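Local coordinates for putidaredoxin reductase (Pseudomonas putida, PDB 1Q1R), which uses its bound FAD to pass electrons, probably from NADH, to putidaredoxin, the redox partner of the cytochrome P450cam monooxygenase, at residues A139-I142 with R143-L146; D179-R183 with V184-V188; R187-A190 with P191-A195; Y197-L200 with H201-G205; G354-Q358 with P359-V363. All coordinates share one frame; numbering follows the deposited sequence.

Contact 1: A139-I142 with R143-L146; sequences AECI and RRQL
Ala139 and Glu140 give their carbonyls to Arg143 and Arg144 in the i to i+4 pattern of helix 136-144, with Arg143 N 2.8 Å from Ala139 O and Arg144 N 3.0 Å from Glu140 O. Then the backbone changes step: Gln145 N bonds to Ile142 O at 2.8 Å and an N-H...O angle of 138°, a bent i to i+3 bond where the helix gives way to a turn. Cys141 O is taken by the side chain of Gln145, whose NE2 lies 3.0 Å from it; the oxygen is near the amide plane, although the donor stands above the carbonyl plane. Gln145 NE2 also bonds to Asn128 O.

Among the charged groups, Glu140 and Arg143 run side by side in the same direction, yet Glu140 OE2 and Arg143 NH1 stay 4.2 Å apart. Both look to Tyr52 instead: its hydroxyl meets Glu140 OE2, its carbonyl takes Arg143 NH2, and its ring makes a cation-pi contact with Arg143. Arg144, bent at chi3 (-61°), lays one guanidinium face over Glu140 O and Cys141 CA, with NH2 3.3 Å from that CA.

The apolar share is Ile142 CG2 against Leu146 CD2 at 4.0 Å, both residues packing on strand 241-244. Glu140 probably eases the charge of Arg143 without a salt bridge, and the Gln145 amide serves Cys141 O because Gln145 N has gone to Ile142 O.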
loop_
_atom_site.group_PDB
_atom_site.type_symbol
_atom_site.label_atom_id
_atom_site.label_comp_id
_atom_site.label_asym_id
_atom_site.label_seq_id
_atom_site.Cartn_x
_atom_site.Cartn_y
_atom_site.Cartn_z
ATOM N N ALA A 139 -15.191 2.671 -0.015
ATOM C CA ALA A 139 -15.237 2.549 -1.466
ATOM C C ALA A 139 -16.648 2.603 -2.034
ATOM O O ALA A 139 -16.892 3.291 -3.017
ATOM C CB ALA A 139 -14.536 1.251 -1.915
ATOM N N GLU A 140 -17.579 1.883 -1.417
ATOM C CA GLU A 140 -18.951 1.871 -1.912
ATOM C C GLU A 140 -19.651 3.216 -1.687
ATOM O O GLU A 140 -20.414 3.673 -2.543
ATOM C CB GLU A 140 -19.715 0.697 -1.281
ATOM C CG GLU A 140 -19.012 -0.635 -1.591
ATOM C CD GLU A 140 -19.814 -1.883 -1.232
ATOM O OE1 GLU A 140 -20.416 -1.936 -0.146
ATOM O OE2 GLU A 140 -19.820 -2.829 -2.043
ATOM N N CYS A 141 -19.371 3.860 -0.555
ATOM C CA CYS A 141 -19.957 5.172 -0.258
ATOM C C CYS A 141 -19.474 6.175 -1.308
ATOM O O CYS A 141 -20.244 6.989 -1.820
ATOM C CB CYS A 141 -19.529 5.639 1.138
ATOM S SG CYS A 141 -20.006 7.350 1.559
ATOM N N ILE A 142 -18.187 6.115 -1.629
ATOM C CA ILE A 142 -17.629 7.007 -2.633
ATOM C C ILE A 142 -18.184 6.682 -4.026
ATOM O O ILE A 142 -18.652 7.573 -4.745
ATOM C CB ILE A 142 -16.083 6.908 -2.672
ATOM C CG1 ILE A 142 -15.481 7.585 -1.435
ATOM C CG2 ILE A 142 -15.547 7.555 -3.960
ATOM C CD1 ILE A 142 -14.036 7.191 -1.163
ATOM N N ARG A 143 -18.137 5.411 -4.415
ATOM C CA ARG A 143 -18.632 5.037 -5.739
ATOM C C ARG A 143 -20.062 5.500 -6.010
ATOM O O ARG A 143 -20.365 5.962 -7.110
ATOM C CB ARG A 143 -18.562 3.528 -5.955
ATOM C CG ARG A 143 -19.184 3.120 -7.296
ATOM C CD ARG A 143 -20.011 1.869 -7.149
ATOM N NE ARG A 143 -19.198 0.679 -7.308
ATOM C CZ ARG A 143 -19.300 -0.417 -6.563
ATOM N NH1 ARG A 143 -20.194 -0.492 -5.573
ATOM N NH2 ARG A 143 -18.506 -1.443 -6.830
ATOM N N ARG A 144 -20.941 5.362 -5.019
ATOM C CA ARG A 144 -22.332 5.779 -5.191
ATOM C C ARG A 144 -22.412 7.261 -5.532
ATOM O O ARG A 144 -23.368 7.711 -6.154
ATOM C CB ARG A 144 -23.151 5.519 -3.913
ATOM C CG ARG A 144 -23.423 4.042 -3.619
ATOM C CD ARG A 144 -24.469 3.880 -2.513
ATOM N NE ARG A 144 -24.051 4.483 -1.249
ATOM C CZ ARG A 144 -23.348 3.857 -0.309
ATOM N NH1 ARG A 144 -22.975 2.595 -0.475
ATOM N NH2 ARG A 144 -23.012 4.499 0.804
ATOM N N GLN A 145 -21.395 8.015 -5.128
ATOM C CA GLN A 145 -21.372 9.449 -5.372
ATOM C C GLN A 145 -20.487 9.900 -6.532
ATOM O O GLN A 145 -20.263 11.096 -6.706
ATOM C CB GLN A 145 -20.965 10.170 -4.086
ATOM C CG GLN A 145 -21.897 9.840 -2.922
ATOM C CD GLN A 145 -21.497 10.501 -1.627
ATOM O OE1 GLN A 145 -21.673 11.712 -1.452
ATOM N NE2 GLN A 145 -20.949 9.711 -0.707
ATOM N N LEU A 146 -19.968 8.962 -7.317
ATOM C CA LEU A 146 -19.139 9.351 -8.461
ATOM C C LEU A 146 -20.118 9.668 -9.584
ATOM O O LEU A 146 -20.352 8.860 -10.473
ATOM C CB LEU A 146 -18.192 8.214 -8.858
ATOM C CG LEU A 146 -17.087 7.911 -7.840
ATOM C CD1 LEU A 146 -16.180 6.818 -8.391
ATOM C CD2 LEU A 146 -16.271 9.172 -7.554
#

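Contact 2: D179-R183 with V184-V188; sequences DTAAR and VLERV
Val184 and Leu185 are the corner residues of a type II beta turn that begins at Arg183 and closes at Glu186. Val184 is held from the next helix: its N bonds to Glu198 OE2 and its O to Ser194 OG. Leu185 takes the second corner with a positive phi of 56° and points its side chain away from 179-183, onto Tyr159 and Leu162 of helix 159-170 and onto Tyr197. The turn lies in the loop from strand 174-178 to helix 191-204, inside a beta-alpha-beta unit of the second Rossmann-type sheet, as in other pyridine nucleotide-disulphide oxidoreductases. That loop starts with an Asx turn, Asp179 OD1 accepting from Ala181 N at 2.6 Å.

Glu186 closes the turn with a weak bond, its N 3.2 Å from Arg183 O. Its CG stands anti to the backbone N (chi1 161°), and the extended chain carries the carboxylate back to the first segment, where OE2 weakly accepts from Ala182 N at 3.3 Å. Arg183 crosses this side chain at about a right angle. One face of its guanidinium covers Glu186 CA, 3.4 Å from NH1, but Arg183 NE is 4.4 Å from Glu186 OE2, and that oxygen lies well off the guanidinium plane. Arg183 NH1 bonds instead to Ser194 OG and Thr189 O. Further on, Val188 N returns to Leu185 O at 3.2 Å, and Val188 O accepts from Ser344 OG.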
loop_
_atom_site.group_PDB
_atom_site.type_symbol
_atom_site.label_atom_id
_atom_site.label_comp_id
_atom_site.label_asym_id
_atom_site.label_seq_id
_atom_site.Cartn_x
_atom_site.Cartn_y
_atom_site.Cartn_z
ATOM N N ASP A 179 -2.542 19.141 -3.297
ATOM C CA ASP A 179 -1.394 18.585 -2.598
ATOM C C ASP A 179 -0.573 19.734 -2.030
ATOM O O ASP A 179 -0.369 20.752 -2.690
ATOM C CB ASP A 179 -0.525 17.742 -3.530
ATOM C CG ASP A 179 0.446 16.853 -2.769
ATOM O OD1 ASP A 179 1.266 17.378 -1.986
ATOM O OD2 ASP A 179 0.388 15.619 -2.945
ATOM N N THR A 180 -0.114 19.562 -0.798
ATOM C CA THR A 180 0.682 20.576 -0.126
ATOM C C THR A 180 2.089 20.648 -0.709
ATOM O O THR A 180 2.709 21.710 -0.721
ATOM C CB THR A 180 0.772 20.277 1.376
ATOM O OG1 THR A 180 1.196 18.920 1.565
ATOM C CG2 THR A 180 -0.589 20.469 2.038
ATOM N N ALA A 181 2.587 19.517 -1.200
ATOM C CA ALA A 181 3.923 19.455 -1.787
ATOM C C ALA A 181 3.992 20.244 -3.090
ATOM O O ALA A 181 2.969 20.497 -3.729
ATOM C CB ALA A 181 4.312 18.005 -2.036
ATOM N N ALA A 182 5.207 20.622 -3.482
ATOM C CA ALA A 182 5.429 21.392 -4.704
ATOM C C ALA A 182 5.099 20.608 -5.971
ATOM O O ALA A 182 4.824 21.191 -7.022
ATOM C CB ALA A 182 6.872 21.872 -4.751
ATOM N N ARG A 183 5.135 19.284 -5.871
ATOM C CA ARG A 183 4.828 18.417 -7.003
ATOM C C ARG A 183 4.289 17.099 -6.462
ATOM O O ARG A 183 4.695 16.653 -5.390
ATOM C CB ARG A 183 6.085 18.181 -7.851
ATOM C CG ARG A 183 7.273 17.602 -7.091
ATOM C CD ARG A 183 8.541 17.637 -7.951
ATOM N NE ARG A 183 9.709 17.101 -7.250
ATOM C CZ ARG A 183 9.937 15.805 -7.043
ATOM N NH1 ARG A 183 9.079 14.893 -7.484
ATOM N NH2 ARG A 183 11.025 15.420 -6.388
ATOM N N VAL A 184 3.367 16.480 -7.190
ATOM C CA VAL A 184 2.793 15.220 -6.731
ATOM C C VAL A 184 3.858 14.136 -6.641
ATOM O O VAL A 184 4.810 14.120 -7.425
ATOM C CB VAL A 184 1.664 14.729 -7.673
ATOM C CG1 VAL A 184 0.549 15.764 -7.734
ATOM C CG2 VAL A 184 2.216 14.460 -9.058
ATOM N N LEU A 185 3.701 13.236 -5.675
ATOM C CA LEU A 185 4.640 12.136 -5.502
ATOM C C LEU A 185 6.062 12.653 -5.320
ATOM O O LEU A 185 7.026 11.971 -5.667
ATOM C CB LEU A 185 4.578 11.216 -6.728
ATOM C CG LEU A 185 3.224 10.546 -6.985
ATOM C CD1 LEU A 185 3.191 9.931 -8.375
ATOM C CD2 LEU A 185 2.977 9.497 -5.918
ATOM N N GLU A 186 6.185 13.857 -4.770
ATOM C CA GLU A 186 7.489 14.478 -4.559
ATOM C C GLU A 186 8.493 13.635 -3.782
ATOM O O GLU A 186 9.683 13.632 -4.093
ATOM C CB GLU A 186 7.317 15.831 -3.858
ATOM C CG GLU A 186 8.585 16.341 -3.180
ATOM C CD GLU A 186 8.503 17.802 -2.792
ATOM O OE1 GLU A 186 9.093 18.174 -1.759
ATOM O OE2 GLU A 186 7.863 18.584 -3.526
ATOM N N ARG A 187 8.018 12.909 -2.779
ATOM C CA ARG A 187 8.910 12.101 -1.962
ATOM C C ARG A 187 9.440 10.813 -2.587
ATOM O O ARG A 187 10.499 10.325 -2.190
ATOM C CB ARG A 187 8.231 11.769 -0.633
ATOM C CG ARG A 187 7.862 12.991 0.188
ATOM C CD ARG A 187 7.474 12.600 1.602
ATOM N NE ARG A 187 8.513 11.782 2.228
ATOM C CZ ARG A 187 8.581 11.525 3.530
ATOM N NH1 ARG A 187 7.669 12.025 4.356
ATOM N NH2 ARG A 187 9.564 10.770 4.009
ATOM N N VAL A 188 8.728 10.266 -3.565
ATOM C CA VAL A 188 9.159 9.008 -4.167
ATOM C C VAL A 188 9.587 9.049 -5.632
ATOM O O VAL A 188 10.095 8.058 -6.155
ATOM C CB VAL A 188 8.063 7.935 -4.013
ATOM C CG1 VAL A 188 7.711 7.771 -2.543
ATOM C CG2 VAL A 188 6.834 8.327 -4.810
#

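Contact 3: R187-A190 with P191-A195; sequences RVTA and PPVSA
Thr189 sets OG1 between its own N and carbonyl carbon (chi1 70°), and Val193 sends CG1 anti to its N (chi1 173°); together these torsions bring the valine methyl against the threonine, CG1 lying 3.6 Å from Thr189 CB. The hydroxyl is left facing Ser194, with OG1 3.2 Å from Ser194 OG. Thr189 OG1 bonds to Leu185 O, and the serine hydroxyl is also held from the loop before.

Ala190 is the N-cap of helix 191-204. Its carbonyl oxygen is gripped twice, by Ser194 N at 3.1 Å in the carbonyl plane and by Val193 N at 2.8 Å from above that plane. Pro191 and Pro192 fill the first two helical positions, where a missing N-H costs no helical bond. The Pro191 ring necessarily sits close to the CB of the alanine before it, and that same Ala190 CB packs on Pro192 CD at 3.8 Å.

This helix start is wedged against the C-terminal antiparallel sheet, with Val193 on Val363 and Tyr365 of strand 360-367 and Ala190 and Pro192 on Ile350 of strand 349-353. Thr189 also touches Tyr159 of helix 159-170.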
loop_
_atom_site.group_PDB
_atom_site.type_symbol
_atom_site.label_atom_id
_atom_site.label_comp_id
_atom_site.label_asym_id
_atom_site.label_seq_id
_atom_site.Cartn_x
_atom_site.Cartn_y
_atom_site.Cartn_z
ATOM N N ARG A 187 8.018 12.909 -2.779
ATOM C CA ARG A 187 8.910 12.101 -1.962
ATOM C C ARG A 187 9.440 10.813 -2.587
ATOM O O ARG A 187 10.499 10.325 -2.190
ATOM C CB ARG A 187 8.231 11.769 -0.633
ATOM C CG ARG A 187 7.862 12.991 0.188
ATOM C CD ARG A 187 7.474 12.600 1.602
ATOM N NE ARG A 187 8.513 11.782 2.228
ATOM C CZ ARG A 187 8.581 11.525 3.530
ATOM N NH1 ARG A 187 7.669 12.025 4.356
ATOM N NH2 ARG A 187 9.564 10.770 4.009
ATOM N N VAL A 188 8.728 10.266 -3.565
ATOM C CA VAL A 188 9.159 9.008 -4.167
ATOM C C VAL A 188 9.587 9.049 -5.632
ATOM O O VAL A 188 10.095 8.058 -6.155
ATOM C CB VAL A 188 8.063 7.935 -4.013
ATOM C CG1 VAL A 188 7.711 7.771 -2.543
ATOM C CG2 VAL A 188 6.834 8.327 -4.810
ATOM N N THR A 189 9.397 10.183 -6.296
ATOM C CA THR A 189 9.783 10.280 -7.695
ATOM C C THR A 189 10.609 11.516 -7.991
ATOM O O THR A 189 10.683 12.441 -7.185
ATOM C CB THR A 189 8.556 10.311 -8.621
ATOM O OG1 THR A 189 7.863 11.555 -8.457
ATOM C CG2 THR A 189 7.615 9.164 -8.295
ATOM N N ALA A 190 11.231 11.521 -9.165
ATOM C CA ALA A 190 12.038 12.651 -9.594
ATOM C C ALA A 190 11.093 13.640 -10.255
ATOM O O ALA A 190 10.041 13.255 -10.769
ATOM C CB ALA A 190 13.107 12.192 -10.585
ATOM N N PRO A 191 11.452 14.931 -10.249
ATOM C CA PRO A 191 10.639 15.995 -10.845
ATOM C C PRO A 191 10.043 15.675 -12.215
ATOM O O PRO A 191 8.840 15.830 -12.423
ATOM C CB PRO A 191 11.602 17.175 -10.878
ATOM C CG PRO A 191 12.388 16.971 -9.621
ATOM C CD PRO A 191 12.689 15.487 -9.667
ATOM N N PRO A 192 10.872 15.219 -13.170
ATOM C CA PRO A 192 10.329 14.905 -14.496
ATOM C C PRO A 192 9.256 13.817 -14.475
ATOM O O PRO A 192 8.440 13.724 -15.390
ATOM C CB PRO A 192 11.572 14.504 -15.292
ATOM C CG PRO A 192 12.485 13.952 -14.240
ATOM C CD PRO A 192 12.316 14.931 -13.111
ATOM N N VAL A 193 9.262 12.996 -13.431
ATOM C CA VAL A 193 8.270 11.937 -13.299
ATOM C C VAL A 193 6.976 12.557 -12.759
ATOM O O VAL A 193 5.881 12.178 -13.168
ATOM C CB VAL A 193 8.767 10.825 -12.347
ATOM C CG1 VAL A 193 7.658 9.821 -12.082
ATOM C CG2 VAL A 193 9.967 10.122 -12.966
ATOM N N SER A 194 7.114 13.512 -11.842
ATOM C CA SER A 194 5.956 14.202 -11.280
ATOM C C SER A 194 5.316 14.974 -12.423
ATOM O O SER A 194 4.095 15.019 -12.563
ATOM C CB SER A 194 6.385 15.186 -10.188
ATOM O OG SER A 194 6.907 14.510 -9.059
ATOM N N ALA A 195 6.166 15.576 -13.246
ATOM C CA ALA A 195 5.712 16.347 -14.391
ATOM C C ALA A 195 4.871 15.467 -15.304
ATOM O O ALA A 195 3.841 15.899 -15.821
ATOM C CB ALA A 195 6.912 16.902 -15.154
#

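Contact 4: Y197-L200 with H201-G205; sequences YEHL and HREAG
Tyr197 offers its carbonyl oxygen to His201 N at 2.9 Å, a nearly straight bond of 174°, and the same oxygen meets the edge of the His201 ring in its plane, 3.2 Å from CD2. That ring also bonds through NE2 to Gln333 OE1 and packs edge-to-face with Tyr334; an alanine here would probably leave Gln333 without this partner and open a gap beside Tyr334. Glu198 lies alongside Arg202 as a salt bridge, OE1 3.5 Å from NH1, the carboxylate and guanidinium planes 81° apart. A water in the guanidinium plane ties them again, 2.8 Å from Arg202 NH2. His199, its CG anti to the backbone N (chi1 176°), lies alongside Glu203, pointing the same way, with CE1 3.5 Å from Glu203 OE2. Leu200 rests CD1 against the His201 ring, and its carbonyl takes Ala204 N just before Gly205 ends the helix in a Schellman motif. Tyr197 and His201 press on helix 159-170, Tyr197 and Leu200 on the C-terminal sheet. The Glu198-Arg202 salt bridge lies on another flank; its i to i+4 spacing and shared water probably add to helix stability, while Glu198 and Arg202 keep bonds to the loop before the helix and to Ile208 O of strand 207-209.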
loop_
_atom_site.group_PDB
_atom_site.type_symbol
_atom_site.label_atom_id
_atom_site.label_comp_id
_atom_site.label_asym_id
_atom_site.label_seq_id
_atom_site.Cartn_x
_atom_site.Cartn_y
_atom_site.Cartn_z
ATOM N N TYR A 197 3.059 12.759 -14.529
ATOM C CA TYR A 197 1.752 12.535 -13.910
ATOM C C TYR A 197 0.871 13.782 -13.913
ATOM O O TYR A 197 -0.307 13.720 -14.261
ATOM C CB TYR A 197 1.911 12.033 -12.473
ATOM C CG TYR A 197 2.317 10.584 -12.373
ATOM C CD1 TYR A 197 3.617 10.225 -12.015
ATOM C CD2 TYR A 197 1.402 9.565 -12.636
ATOM C CE1 TYR A 197 3.993 8.885 -11.919
ATOM C CE2 TYR A 197 1.770 8.222 -12.544
ATOM C CZ TYR A 197 3.064 7.892 -12.184
ATOM O OH TYR A 197 3.428 6.568 -12.078
ATOM N N GLU A 198 1.440 14.916 -13.525
ATOM C CA GLU A 198 0.676 16.155 -13.501
ATOM C C GLU A 198 0.124 16.488 -14.886
ATOM O O GLU A 198 -1.052 16.840 -15.027
ATOM C CB GLU A 198 1.547 17.288 -12.946
ATOM C CG GLU A 198 1.747 17.167 -11.432
ATOM C CD GLU A 198 2.711 18.189 -10.860
ATOM O OE1 GLU A 198 2.768 19.318 -11.389
ATOM O OE2 GLU A 198 3.399 17.868 -9.868
ATOM N N HIS A 199 0.952 16.349 -15.915
ATOM C CA HIS A 199 0.497 16.628 -17.274
ATOM C C HIS A 199 -0.513 15.572 -17.725
ATOM O O HIS A 199 -1.498 15.874 -18.397
ATOM C CB HIS A 199 1.688 16.664 -18.239
ATOM C CG HIS A 199 1.301 16.859 -19.672
ATOM N ND1 HIS A 199 1.107 15.807 -20.542
ATOM C CD2 HIS A 199 1.036 17.984 -20.379
ATOM C CE1 HIS A 199 0.739 16.275 -21.721
ATOM N NE2 HIS A 199 0.687 17.592 -21.649
ATOM N N LEU A 200 -0.261 14.327 -17.346
ATOM C CA LEU A 200 -1.142 13.229 -17.709
ATOM C C LEU A 200 -2.569 13.508 -17.213
ATOM O O LEU A 200 -3.530 13.472 -17.986
ATOM C CB LEU A 200 -0.584 11.940 -17.099
ATOM C CG LEU A 200 -1.073 10.535 -17.469
ATOM C CD1 LEU A 200 -1.873 9.991 -16.319
ATOM C CD2 LEU A 200 -1.861 10.541 -18.766
ATOM N N HIS A 201 -2.691 13.811 -15.925
ATOM C CA HIS A 201 -3.981 14.093 -15.310
ATOM C C HIS A 201 -4.632 15.393 -15.784
ATOM O O HIS A 201 -5.824 15.412 -16.095
ATOM C CB HIS A 201 -3.824 14.099 -13.791
ATOM C CG HIS A 201 -3.695 12.729 -13.198
ATOM N ND1 HIS A 201 -4.787 11.980 -12.813
ATOM C CD2 HIS A 201 -2.608 11.961 -12.953
ATOM C CE1 HIS A 201 -4.376 10.811 -12.355
ATOM N NE2 HIS A 201 -3.058 10.774 -12.431
ATOM N N ARG A 202 -3.860 16.475 -15.841
ATOM C CA ARG A 202 -4.401 17.751 -16.300
ATOM C C ARG A 202 -4.931 17.583 -17.714
ATOM O O ARG A 202 -5.979 18.119 -18.065
ATOM C CB ARG A 202 -3.323 18.845 -16.254
ATOM C CG ARG A 202 -3.056 19.373 -14.846
ATOM C CD ARG A 202 -1.879 20.344 -14.791
ATOM N NE ARG A 202 -1.665 20.841 -13.432
ATOM C CZ ARG A 202 -0.475 21.113 -12.906
ATOM N NH1 ARG A 202 0.631 20.940 -13.620
ATOM N NH2 ARG A 202 -0.390 21.544 -11.652
ATOM N N GLU A 203 -4.207 16.820 -18.523
ATOM C CA GLU A 203 -4.614 16.566 -19.900
ATOM C C GLU A 203 -5.969 15.859 -19.903
ATOM O O GLU A 203 -6.811 16.101 -20.767
ATOM C CB GLU A 203 -3.580 15.678 -20.593
ATOM C CG GLU A 203 -3.783 15.527 -22.089
ATOM C CD GLU A 203 -2.988 16.549 -22.884
ATOM O OE1 GLU A 203 -3.181 17.769 -22.670
ATOM O OE2 GLU A 203 -2.165 16.124 -23.725
ATOM N N ALA A 204 -6.173 14.979 -18.927
ATOM C CA ALA A 204 -7.420 14.232 -18.815
ATOM C C ALA A 204 -8.564 15.105 -18.288
ATOM O O ALA A 204 -9.729 14.727 -18.371
ATOM C CB ALA A 204 -7.218 13.023 -17.903
ATOM N N GLY A 205 -8.231 16.271 -17.744
ATOM C CA GLY A 205 -9.269 17.150 -17.232
ATOM C C GLY A 205 -9.143 17.474 -15.754
ATOM O O GLY A 205 -9.850 18.338 -15.239
HETATM O O HOH W 1 2.046 22.298 -10.481
#

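Contact 5: G354-Q358 with P359-V363; sequences GSLAQ and PDFSV
Leu356 stands at about a right angle to Phe361 and lowers its CD2 methyl over the centre of one ring face, a CH-pi contact with CD2 3.7 Å from the ring centroid and 12° off the normal. Phe361 can receive it because CG takes the crowded position between backbone N and carbonyl carbon (chi1 59°), tucking the ring under the turn. Carbonyls of that turn meet the ring as well: Gln358 O lies in the ring plane at its edge, 3.0 Å from Phe361 CD2, and Ser355 O comes obliquely to Phe361 CD2 at 3.3 Å. Further out, the ring packs edge-to-face with Phe196 and touches Val377. A serine in place of Phe361 would probably leave the Leu356 methyl without its ring face and open a gap under the turn.

Gln358 crosses the Pro359 ring at about a right angle, its CG 3.5 Å from Pro359 CD. Around this proline the backbone makes an inverse gamma turn, Asp360 N reaching Gln358 O at 2.7 Å from above the carbonyl plane. Earlier in the loop Ser355 OG accepts from Ala357 N at 3.1 Å, an ST turn within the type I turn from Ser355 to Gln358. A water spans the two limbs, donating to Ser355 O and, at 2.7 Å, to Asp360 O, while the Asp360 carboxylate makes a salt bridge to Arg379. Gly354 has no CB, and one there would clash with Asp360 O. The whole is a beta hairpin end, joining antiparallel strands 349-353 and 360-367 of the C-terminal sheet.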
loop_
_atom_site.group_PDB
_atom_site.type_symbol
_atom_site.label_atom_id
_atom_site.label_comp_id
_atom_site.label_asym_id
_atom_site.label_seq_id
_atom_site.Cartn_x
_atom_site.Cartn_y
_atom_site.Cartn_z
ATOM N N GLY A 354 13.627 6.232 -22.937
ATOM C CA GLY A 354 12.415 6.431 -23.710
ATOM C C GLY A 354 12.003 7.882 -23.545
ATOM O O GLY A 354 12.677 8.634 -22.846
ATOM N N SER A 355 10.905 8.288 -24.168
ATOM C CA SER A 355 10.460 9.672 -24.063
ATOM C C SER A 355 9.368 9.875 -23.014
ATOM O O SER A 355 8.425 9.086 -22.924
ATOM C CB SER A 355 9.952 10.165 -25.420
ATOM O OG SER A 355 9.442 11.484 -25.316
ATOM N N LEU A 356 9.512 10.939 -22.228
ATOM C CA LEU A 356 8.550 11.284 -21.185
ATOM C C LEU A 356 7.305 11.936 -21.788
ATOM O O LEU A 356 6.360 12.263 -21.071
ATOM C CB LEU A 356 9.183 12.248 -20.175
ATOM C CG LEU A 356 10.332 11.729 -19.310
ATOM C CD1 LEU A 356 10.963 12.887 -18.551
ATOM C CD2 LEU A 356 9.820 10.668 -18.352
ATOM N N ALA A 357 7.313 12.121 -23.105
ATOM C CA ALA A 357 6.182 12.729 -23.801
ATOM C C ALA A 357 5.189 11.658 -24.227
ATOM O O ALA A 357 4.226 11.936 -24.944
ATOM C CB ALA A 357 6.669 13.503 -25.023
ATOM N N GLN A 358 5.429 10.430 -23.781
ATOM C CA GLN A 358 4.561 9.310 -24.119
ATOM C C GLN A 358 4.565 8.311 -22.963
ATOM O O GLN A 358 5.582 8.129 -22.300
ATOM C CB GLN A 358 5.070 8.643 -25.398
ATOM C CG GLN A 358 4.177 7.547 -25.951
ATOM C CD GLN A 358 4.760 6.901 -27.199
ATOM O OE1 GLN A 358 4.164 5.990 -27.779
ATOM N NE2 GLN A 358 5.935 7.372 -27.616
ATOM N N PRO A 359 3.417 7.669 -22.687
ATOM C CA PRO A 359 3.371 6.696 -21.588
ATOM C C PRO A 359 4.046 5.410 -22.045
ATOM O O PRO A 359 3.388 4.396 -22.280
ATOM C CB PRO A 359 1.872 6.502 -21.349
ATOM C CG PRO A 359 1.255 7.759 -21.896
ATOM C CD PRO A 359 2.058 7.984 -23.153
ATOM N N ASP A 360 5.364 5.470 -22.182
ATOM C CA ASP A 360 6.148 4.330 -22.627
ATOM C C ASP A 360 7.617 4.611 -22.362
ATOM O O ASP A 360 8.354 5.036 -23.251
ATOM C CB ASP A 360 5.905 4.097 -24.121
ATOM C CG ASP A 360 6.921 3.168 -24.739
ATOM O OD1 ASP A 360 7.267 2.148 -24.107
ATOM O OD2 ASP A 360 7.367 3.457 -25.870
ATOM N N PHE A 361 8.040 4.373 -21.127
ATOM C CA PHE A 361 9.418 4.625 -20.748
ATOM C C PHE A 361 9.738 4.002 -19.404
ATOM O O PHE A 361 8.854 3.495 -18.711
ATOM C CB PHE A 361 9.665 6.137 -20.677
ATOM C CG PHE A 361 8.766 6.856 -19.699
ATOM C CD1 PHE A 361 9.018 6.807 -18.331
ATOM C CD2 PHE A 361 7.661 7.570 -20.147
ATOM C CE1 PHE A 361 8.183 7.459 -17.425
ATOM C CE2 PHE A 361 6.819 8.225 -19.252
ATOM C CZ PHE A 361 7.079 8.170 -17.889
ATOM N N SER A 362 11.016 4.040 -19.052
ATOM C CA SER A 362 11.492 3.524 -17.780
ATOM C C SER A 362 12.409 4.592 -17.202
ATOM O O SER A 362 13.163 5.234 -17.936
ATOM C CB SER A 362 12.264 2.222 -17.975
ATOM O OG SER A 362 11.421 1.207 -18.488
ATOM N N VAL A 363 12.335 4.792 -15.894
ATOM C CA VAL A 363 13.166 5.786 -15.237
ATOM C C VAL A 363 14.035 5.084 -14.209
ATOM O O VAL A 363 13.528 4.454 -13.268
ATOM C CB VAL A 363 12.304 6.868 -14.535
ATOM C CG1 VAL A 363 13.197 7.958 -13.954
ATOM C CG2 VAL A 363 11.322 7.475 -15.529
HETATM O O HOH W 2 8.277 6.913 -25.142
#

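From the N terminus, contact 1 comes first and finishes helix 136-144, standing apart: its nearest atoms are about 13 Å from those of contact 4 and farther from the rest. Contact 2 closes the turn in the loop after strand 174-178. Contact 3 begins on the stretch where contact 2 ends, sharing Arg187 and Val188, and starts helix 191-204; contact 4 follows and ends that helix before strand 207-209, all in one beta-alpha-beta unit. None nests in another. The loop of contact 2 is bonded to the helix at both contact 3 and contact 4. Contact 5, much later, closes a hairpin in the C-terminal domain and meets contact 3 through Pro192 on Leu356, joining helix to antiparallel sheet.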